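Local atomic coordinates of histidine decarboxylase alpha chain (Lactobacillus sp. 30A, PDB entry 1IBV), a protein that carries a pyruvoyl group at its amino end and, with the beta chain, probably catalyses the decarboxylation of histidine to histamine and carbon dioxide. Residues L207-P210 with E211-K215. Residues are numbered along the deposited sequence; the frame is centred on the assembly and turned at random.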
loop_
_atom_site.group_PDB
_atom_site.type_symbol
_atom_site.label_atom_id
_atom_site.label_comp_id
_atom_site.label_asym_id
_atom_site.label_seq_id
_atom_site.Cartn_x
_atom_site.Cartn_y
_atom_site.Cartn_z
ATOM N N LEU B 207 18.830 23.384 1.519
ATOM C CA LEU B 207 19.243 24.237 0.410
ATOM C C LEU B 207 18.592 25.606 0.476
ATOM O O LEU B 207 17.390 25.713 0.696
ATOM C CB LEU B 207 18.876 23.588 -0.921
ATOM C CG LEU B 207 19.725 22.415 -1.377
ATOM C CD1 LEU B 207 19.177 21.885 -2.677
ATOM C CD2 LEU B 207 21.141 22.880 -1.563
ATOM N N THR B 208 19.392 26.656 0.357
ATOM C CA THR B 208 18.849 28.004 0.343
ATOM C C THR B 208 18.431 28.240 -1.109
ATOM O O THR B 208 18.876 27.512 -2.003
ATOM C CB THR B 208 19.897 29.043 0.749
ATOM O OG1 THR B 208 21.025 28.959 -0.131
ATOM C CG2 THR B 208 20.358 28.794 2.176
ATOM N N MET B 209 17.618 29.262 -1.363
ATOM C CA MET B 209 17.170 29.524 -2.729
ATOM C C MET B 209 18.318 29.641 -3.732
ATOM O O MET B 209 18.330 28.939 -4.745
ATOM C CB MET B 209 16.258 30.748 -2.795
ATOM C CG MET B 209 15.610 30.936 -4.156
ATOM S SD MET B 209 14.731 29.428 -4.691
ATOM C CE MET B 209 13.085 29.741 -4.110
ATOM N N PRO B 210 19.321 30.486 -3.446
ATOM C CA PRO B 210 20.442 30.626 -4.378
ATOM C C PRO B 210 21.155 29.295 -4.615
ATOM O O PRO B 210 21.468 28.950 -5.757
ATOM C CB PRO B 210 21.357 31.606 -3.651
ATOM C CG PRO B 210 20.388 32.444 -2.877
ATOM C CD PRO B 210 19.481 31.402 -2.304
ATOM N N GLU B 211 21.418 28.564 -3.527
ATOM C CA GLU B 211 22.101 27.267 -3.595
ATOM C C GLU B 211 21.343 26.315 -4.507
ATOM O O GLU B 211 21.951 25.607 -5.325
ATOM C CB GLU B 211 22.216 26.638 -2.213
ATOM C CG GLU B 211 23.097 27.407 -1.243
ATOM C CD GLU B 211 23.213 26.725 0.112
ATOM O OE1 GLU B 211 24.111 27.101 0.891
ATOM O OE2 GLU B 211 22.409 25.817 0.410
ATOM N N TRP B 212 20.016 26.326 -4.374
ATOM C CA TRP B 212 19.135 25.489 -5.183
ATOM C C TRP B 212 19.238 25.943 -6.638
ATOM O O TRP B 212 19.538 25.147 -7.531
ATOM C CB TRP B 212 17.686 25.635 -4.693
ATOM C CG TRP B 212 16.714 24.766 -5.426
ATOM C CD1 TRP B 212 16.593 23.410 -5.340
ATOM C CD2 TRP B 212 15.732 25.191 -6.372
ATOM N NE1 TRP B 212 15.607 22.965 -6.178
ATOM C CE2 TRP B 212 15.067 24.039 -6.830
ATOM C CE3 TRP B 212 15.360 26.434 -6.891
ATOM C CZ2 TRP B 212 14.042 24.094 -7.772
ATOM C CZ3 TRP B 212 14.345 26.487 -7.827
ATOM C CH2 TRP B 212 13.701 25.324 -8.260
ATOM N N LEU B 213 19.065 27.245 -6.848
ATOM C CA LEU B 213 19.119 27.830 -8.180
ATOM C C LEU B 213 20.376 27.377 -8.882
ATOM O O LEU B 213 20.310 26.751 -9.937
ATOM C CB LEU B 213 19.096 29.351 -8.080
ATOM C CG LEU B 213 17.837 30.129 -8.475
ATOM C CD1 LEU B 213 16.565 29.379 -8.172
ATOM C CD2 LEU B 213 17.845 31.446 -7.747
ATOM N N GLU B 214 21.513 27.603 -8.236
ATOM C CA GLU B 214 22.804 27.238 -8.801
ATOM C C GLU B 214 22.940 25.738 -9.020
ATOM O O GLU B 214 23.373 25.303 -10.081
ATOM C CB GLU B 214 23.936 27.728 -7.894
ATOM C CG GLU B 214 25.340 27.569 -8.485
ATOM C CD GLU B 214 26.409 28.215 -7.618
ATOM O OE1 GLU B 214 26.487 27.842 -6.416
ATOM O OE2 GLU B 214 27.155 29.098 -8.136
ATOM N N LYS B 215 22.532 24.953 -8.032
ATOM C CA LYS B 215 22.631 23.503 -8.127
ATOM C C LYS B 215 21.747 22.959 -9.242
ATOM O O LYS B 215 21.997 21.875 -9.767
ATOM C CB LYS B 215 22.222 22.855 -6.798
ATOM C CG LYS B 215 22.691 21.407 -6.624
ATOM C CD LYS B 215 24.105 21.336 -6.065
ATOM C CE LYS B 215 24.146 21.848 -4.622
ATOM N NZ LYS B 215 23.301 20.989 -3.737
#
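E211 reaches back to T208, and its side chain is worth following outward. CB lies 3.5 Å from T208 O, at the start of the helix. With CG set anti to the carbonyl carbon (chi1 -65°) and the rest of the chain extended, the carboxylate is carried back to the amide of the N-cap residue T208. CD lies 3.8 Å from T208 N, and OE2 accepts from that N at 3.1 Å; the bond is nearly straight, 166° at the hydrogen, although the N-H comes from above the carboxylate plane. The same oxygen also lies 3.8 Å from CD2 of L207. OE1 has T208 OG1 as its neighbour, at 3.7 Å, though the exact place of that hydroxyl is less sure. In return E211 N gives a weak bond to the same OG1. A carboxylate beside the amino end of a helix would be expected to interact favourably with the helix dipole.

Behind the cap the ordinary helical bonds begin: W212 N to T208 O, L213 N to M209 O and E214 N to P210 O. P210 has no amide hydrogen to offer, which suits the first turn, where an N-H has no partner four residues back within the helix.

On the buried side the W212 indole has neighbours at two places. CD1 of L207 comes to its edge, near the ring plane, 4.0 Å from W212 CD1. M209 runs alongside, pointing the same way, and its bent chain puts SD 3.8 Å from W212 CE3 in an oblique Met-aromatic contact. The indole NE1 is held by S188 O. L207 and T208 link helix 197-206 to helix 209-216, and the two reciprocal T208–E211 bonds, the OG1 one weak, make the capping box that starts the latter.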